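Local coordinates for protein nitrilotriacetate monooxygenase component B (Bacillus cereus ATCC 14579, PDB 3BPK) that probably binds FMN and serves as the flavin reductase-like component of a nitrilotriacetate monooxygenase, probably using NADH or NADPH, at residues V86-E91 with A132-E137; E122-P127 with E137-R142. All coordinates share one frame; numbering follows the deposited sequence.

Interaction 1: V86-E91 with A132-E137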
loop_
_atom_site.group_PDB
_atom_site.type_symbol
_atom_site.label_atom_id
_atom_site.label_comp_id
_atom_site.label_asym_id
_atom_site.label_seq_id
_atom_site.Cartn_x
_atom_site.Cartn_y
_atom_site.Cartn_z
ATOM N N VAL B 86 0.947 3.716 14.256
ATOM C CA VAL B 86 0.509 4.094 12.913
ATOM C C VAL B 86 -0.844 4.783 13.034
ATOM O O VAL B 86 -1.798 4.177 13.561
ATOM C CB VAL B 86 0.393 2.866 11.989
ATOM C CG1 VAL B 86 -0.189 3.318 10.623
ATOM C CG2 VAL B 86 1.766 2.215 11.818
ATOM N N HIS B 87 -0.931 6.022 12.554
ATOM C CA HIS B 87 -2.173 6.771 12.611
ATOM C C HIS B 87 -2.738 6.891 11.206
ATOM O O HIS B 87 -1.985 7.089 10.230
ATOM C CB HIS B 87 -1.936 8.205 13.127
ATOM C CG HIS B 87 -1.239 8.260 14.450
ATOM N ND1 HIS B 87 0.125 8.070 14.570
ATOM C CD2 HIS B 87 -1.699 8.533 15.706
ATOM C CE1 HIS B 87 0.473 8.203 15.851
ATOM N NE2 HIS B 87 -0.619 8.461 16.562
ATOM N N ILE B 88 -4.055 6.802 11.105
ATOM C CA ILE B 88 -4.728 7.120 9.834
ATOM C C ILE B 88 -4.728 8.648 9.662
ATOM O O ILE B 88 -5.032 9.411 10.599
ATOM C CB ILE B 88 -6.187 6.614 9.847
ATOM C CG1 ILE B 88 -6.206 5.085 10.025
ATOM C CG2 ILE B 88 -6.941 7.042 8.578
ATOM C CD1 ILE B 88 -5.354 4.322 9.014
ATOM N N SER B 89 -4.341 9.088 8.472
ATOM C CA SER B 89 -4.316 10.521 8.131
ATOM C C SER B 89 -5.656 10.952 7.589
ATOM O O SER B 89 -6.232 10.307 6.708
ATOM C CB SER B 89 -3.220 10.812 7.078
ATOM O OG SER B 89 -1.950 10.417 7.544
ATOM N N ASP B 90 -6.133 12.082 8.092
ATOM C CA ASP B 90 -7.447 12.561 7.683
ATOM C C ASP B 90 -7.507 14.085 7.562
ATOM O O ASP B 90 -6.557 14.795 7.965
ATOM C CB ASP B 90 -8.567 11.972 8.574
ATOM C CG ASP B 90 -8.591 12.560 9.968
ATOM O OD1 ASP B 90 -8.438 13.798 10.115
ATOM O OD2 ASP B 90 -8.789 11.771 10.919
ATOM N N GLU B 91 -8.600 14.587 6.972
ATOM C CA GLU B 91 -8.703 16.026 6.694
ATOM C C GLU B 91 -8.598 16.883 7.968
ATOM O O GLU B 91 -8.146 18.047 7.888
ATOM C CB GLU B 91 -10.009 16.328 5.977
ATOM C CG GLU B 91 -10.086 15.740 4.566
ATOM C CD GLU B 91 -11.354 16.133 3.804
ATOM O OE1 GLU B 91 -11.891 17.253 4.054
ATOM O OE2 GLU B 91 -11.828 15.322 2.979
ATOM N N ALA B 132 -5.351 12.198 15.919
ATOM C CA ALA B 132 -5.868 11.142 15.036
ATOM C C ALA B 132 -7.200 10.586 15.514
ATOM O O ALA B 132 -7.419 10.447 16.735
ATOM C CB ALA B 132 -4.855 10.000 14.946
ATOM N N ASN B 133 -8.075 10.244 14.558
ATOM C CA ASN B 133 -9.339 9.588 14.853
ATOM C C ASN B 133 -9.199 8.047 14.880
ATOM O O ASN B 133 -10.027 7.345 15.448
ATOM C CB ASN B 133 -10.403 10.062 13.850
ATOM C CG ASN B 133 -10.757 11.545 14.043
ATOM O OD1 ASN B 133 -11.577 11.868 14.902
ATOM N ND2 ASN B 133 -10.138 12.442 13.259
ATOM N N ILE B 134 -8.160 7.520 14.218
ATOM C CA ILE B 134 -7.884 6.088 14.297
ATOM C C ILE B 134 -6.381 5.959 14.405
ATOM O O ILE B 134 -5.617 6.578 13.630
ATOM C CB ILE B 134 -8.364 5.296 13.036
ATOM C CG1 ILE B 134 -9.881 5.449 12.809
ATOM C CG2 ILE B 134 -7.951 3.767 13.160
ATOM C CD1 ILE B 134 -10.381 4.812 11.501
ATOM N N ARG B 135 -5.944 5.209 15.402
ATOM C CA ARG B 135 -4.530 4.862 15.484
ATOM C C ARG B 135 -4.319 3.453 15.973
ATOM O O ARG B 135 -5.185 2.852 16.640
ATOM C CB ARG B 135 -3.773 5.877 16.305
ATOM C CG ARG B 135 -3.980 5.774 17.806
ATOM C CD ARG B 135 -3.174 6.867 18.546
ATOM N NE ARG B 135 -3.142 6.535 19.963
ATOM C CZ ARG B 135 -4.156 6.721 20.820
ATOM N NH1 ARG B 135 -5.279 7.329 20.456
ATOM N NH2 ARG B 135 -4.015 6.293 22.060
HETATM N N MSE B 136 -3.157 2.915 15.626
HETATM C CA MSE B 136 -2.857 1.513 15.875
HETATM C C MSE B 136 -1.503 1.398 16.523
HETATM O O MSE B 136 -0.500 1.831 15.953
HETATM C CB MSE B 136 -2.808 0.775 14.528
HETATM C CG MSE B 136 -4.221 0.667 13.876
HETATM SE SE MSE B 136 -4.128 0.129 12.010
HETATM C CE MSE B 136 -3.671 1.890 11.338
ATOM N N GLU B 137 -1.475 0.811 17.715
ATOM C CA GLU B 137 -0.196 0.540 18.375
ATOM C C GLU B 137 0.361 -0.678 17.693
ATOM O O GLU B 137 -0.350 -1.706 17.558
ATOM C CB GLU B 137 -0.392 0.229 19.857
ATOM C CG GLU B 137 -1.011 1.377 20.642
ATOM C CD GLU B 137 -1.222 1.045 22.120
ATOM O OE1 GLU B 137 -0.473 0.199 22.660
ATOM O OE2 GLU B 137 -2.114 1.685 22.721
HETATM O O HOH W 1 -7.428 9.557 11.916
#
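Val-86 and Met-136, a selenomethionine, form a hydrogen-bonded antiparallel pair: Val-86 N reaches Met-136 O at 2.9 Å, and Met-136 N returns to Val-86 O at 2.8 Å, each donor in the plane of the carbonyl it meets. Two residues on, Ile-88 N bonds to Ile-134 O at 3.0 Å, but from 28° above the carbonyl plane. On one face of the sheet Met-136, bent at chi3 (-80°), crosses obliquely so that its CE touches both Val-86 CG1 and Ile-88 CD1, while Ile-88 CG1 lies alongside Ile-134 CB. These residues join strands 83-88 and 134-146 of the antiparallel sheet in the flavin reductase-like domain.

His-87 and Arg-135, a non-hydrogen-bonded pair, occupy the other face side by side. Arg-135 CG takes the crowded position between backbone N and carbonyl carbon, and the extended chain brings Arg-135 CD to 3.6 Å from His-87 NE2. Arg-135 CB comes within 3.4 Å of His-87 CD2, and Ala-132 CB sits at the ring edge. The imidazole is fixed at both nitrogens, ND1 by Phe-32 O and NE2 by Val-129 N. Asn-133 ND2 donates to Asp-90 OD2 at 2.8 Å, amide and carboxylate planes 40° apart. Water 1 bridges the segments beside this bond, donating to Ile-88 O and Asp-90 OD2 and accepting from Ile-134 N. Ser-92 OG holds Asp-90 OD1, and Ile-25 of the second subunit packs on Ile-88.

Interaction 2: E122-P127 with E137-R142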
loop_
_atom_site.group_PDB
_atom_site.type_symbol
_atom_site.label_atom_id
_atom_site.label_comp_id
_atom_site.label_asym_id
_atom_site.label_seq_id
_atom_site.Cartn_x
_atom_site.Cartn_y
_atom_site.Cartn_z
ATOM N N GLU B 122 -1.210 2.050 25.380
ATOM C CA GLU B 122 -1.638 1.103 26.424
ATOM C C GLU B 122 -0.718 -0.124 26.521
ATOM O O GLU B 122 -0.404 -0.588 27.644
ATOM C CB GLU B 122 -3.070 0.622 26.125
ATOM C CG GLU B 122 -4.121 1.718 26.253
ATOM C CD GLU B 122 -5.520 1.271 25.809
ATOM O OE1 GLU B 122 -5.721 0.065 25.607
ATOM O OE2 GLU B 122 -6.405 2.115 25.699
ATOM N N VAL B 123 -0.262 -0.629 25.364
ATOM C CA VAL B 123 0.508 -1.877 25.300
ATOM C C VAL B 123 1.975 -1.558 25.072
ATOM O O VAL B 123 2.852 -2.086 25.749
ATOM C CB VAL B 123 -0.013 -2.837 24.163
ATOM C CG1 VAL B 123 0.835 -4.084 24.075
ATOM C CG2 VAL B 123 -1.481 -3.175 24.355
ATOM N N ILE B 124 2.246 -0.660 24.133
ATOM C CA ILE B 124 3.631 -0.309 23.813
ATOM C C ILE B 124 4.015 0.970 24.537
ATOM O O ILE B 124 3.150 1.622 25.137
ATOM C CB ILE B 124 3.824 -0.156 22.266
ATOM C CG1 ILE B 124 2.947 0.971 21.686
ATOM C CG2 ILE B 124 3.526 -1.486 21.559
ATOM C CD1 ILE B 124 3.240 1.222 20.195
ATOM N N SER B 125 5.310 1.298 24.448
ATOM C CA SER B 125 5.961 2.426 25.141
ATOM C C SER B 125 6.219 3.645 24.239
ATOM O O SER B 125 6.953 4.581 24.611
ATOM C CB SER B 125 7.308 1.970 25.730
ATOM O OG SER B 125 8.322 2.015 24.745
ATOM N N VAL B 126 5.663 3.621 23.033
ATOM C CA VAL B 126 5.749 4.751 22.119
ATOM C C VAL B 126 4.394 5.465 22.082
ATOM O O VAL B 126 3.369 4.836 21.783
ATOM C CB VAL B 126 6.061 4.242 20.698
ATOM C CG1 VAL B 126 5.928 5.372 19.684
ATOM C CG2 VAL B 126 7.436 3.595 20.650
ATOM N N PRO B 127 4.377 6.765 22.410
ATOM C CA PRO B 127 3.119 7.516 22.336
ATOM C C PRO B 127 2.648 7.722 20.895
ATOM O O PRO B 127 3.473 7.697 19.958
ATOM C CB PRO B 127 3.487 8.894 22.876
ATOM C CG PRO B 127 4.769 8.734 23.579
ATOM C CD PRO B 127 5.492 7.590 22.933
ATOM N N GLU B 137 -1.475 0.811 17.715
ATOM C CA GLU B 137 -0.196 0.540 18.375
ATOM C C GLU B 137 0.361 -0.678 17.693
ATOM O O GLU B 137 -0.350 -1.706 17.558
ATOM C CB GLU B 137 -0.392 0.229 19.857
ATOM C CG GLU B 137 -1.011 1.377 20.642
ATOM C CD GLU B 137 -1.222 1.045 22.120
ATOM O OE1 GLU B 137 -0.473 0.199 22.660
ATOM O OE2 GLU B 137 -2.114 1.685 22.721
ATOM N N CYS B 138 1.619 -0.553 17.243
ATOM C CA CYS B 138 2.263 -1.686 16.562
ATOM C C CYS B 138 3.537 -2.174 17.234
ATOM O O CYS B 138 4.317 -1.370 17.796
ATOM C CB CYS B 138 2.626 -1.304 15.141
ATOM S SG CYS B 138 1.169 -0.968 14.105
ATOM N N VAL B 139 3.748 -3.488 17.135
ATOM C CA VAL B 139 5.086 -4.027 17.399
ATOM C C VAL B 139 5.714 -4.401 16.047
ATOM O O VAL B 139 5.020 -4.737 15.061
ATOM C CB VAL B 139 5.087 -5.241 18.368
ATOM C CG1 VAL B 139 4.528 -4.836 19.741
ATOM C CG2 VAL B 139 4.277 -6.403 17.769
ATOM N N LEU B 140 7.034 -4.332 16.000
ATOM C CA LEU B 140 7.714 -4.590 14.749
ATOM C C LEU B 140 7.865 -6.098 14.580
ATOM O O LEU B 140 8.562 -6.762 15.394
ATOM C CB LEU B 140 9.087 -3.925 14.776
ATOM C CG LEU B 140 9.872 -4.116 13.469
ATOM C CD1 LEU B 140 9.197 -3.376 12.316
ATOM C CD2 LEU B 140 11.353 -3.695 13.617
ATOM N N GLU B 141 7.213 -6.640 13.556
ATOM C CA GLU B 141 7.333 -8.065 13.263
ATOM C C GLU B 141 8.620 -8.348 12.523
ATOM O O GLU B 141 9.343 -9.292 12.845
ATOM C CB GLU B 141 6.139 -8.532 12.454
ATOM C CG GLU B 141 4.936 -8.729 13.301
ATOM C CD GLU B 141 5.119 -9.862 14.308
ATOM O OE1 GLU B 141 5.837 -10.848 13.994
ATOM O OE2 GLU B 141 4.575 -9.756 15.427
ATOM N N ARG B 142 8.907 -7.522 11.526
ATOM C CA ARG B 142 10.205 -7.596 10.829
ATOM C C ARG B 142 10.455 -6.307 10.066
ATOM O O ARG B 142 9.520 -5.588 9.730
ATOM C CB ARG B 142 10.335 -8.852 9.941
ATOM C CG ARG B 142 9.462 -8.837 8.731
ATOM C CD ARG B 142 9.756 -10.074 7.848
ATOM N NE ARG B 142 9.280 -11.351 8.412
ATOM C CZ ARG B 142 9.663 -12.539 7.941
ATOM N NH1 ARG B 142 10.576 -12.595 6.969
ATOM N NH2 ARG B 142 9.186 -13.667 8.477
#
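The loop 122-127 links the two short strands 118-119 and 128-129 and wraps round a single carboxylate, that of Glu-137, which reaches out from strand 134-146 of the main antiparallel sheet. Glu-137 runs out straight beyond CG (chi2 179°), so its carboxylate meets the backbone N-H groups of three successive loop residues. OE2 takes Glu-122 N at 2.8 Å in a nearly straight bond, the donor standing above the carboxylate plane. OE1 is gripped twice: Val-123 N lies 2.8 Å from it on its syn lone pair, and Ile-124 N meets it at 3.2 Å from above the plane. Together these bonds hold the head in place and would be expected to stabilise its negative charge. OE2 is also hydrogen-bonded to His-166 NE2, which ties the group to strand 155-168.

The Glu-122 side chain crosses that of Glu-137 at about a right angle, their carboxylate planes 88° apart. Its own acid end turns elsewhere, with OE1 bonded to Ser-6 OG of the second subunit and in a salt bridge with Arg-164. Ile-124 instead slides past Glu-137 in the opposite direction. Its CG1 occupies the crowded position between backbone N and carbonyl carbon (chi1 62°), which, with CD1 extended beyond it, lays the branch along Glu-137 CB and brings CD1 to 3.7 Å from Cys-138 O. The other branch crosses Val-139 obliquely, Ile-124 CG2 touching Val-139 CG1 at 3.9 Å.

Both contacts are built on strand 134-146, with centres about 14 Å apart, and Glu-137 belongs to both. In interaction 1 it merely continues the strand past Met-136, its side chain turned away from 86-91; in interaction 2 that side chain accepts all three hydrogen bonds between the segments. The next residue joins them directly on the other side: Cys-138 SG packs 4.0 Å from Val-86 CG2. The two contacts interleave in sequence, and strand 134-146 carries both, pairing with 83-88 over one part and meeting the loop from Glu-137 on. Ile-124 also touches Val-85 of strand 83-88. Both contacts border the second subunit, whose Ser-24 packs on Ile-134.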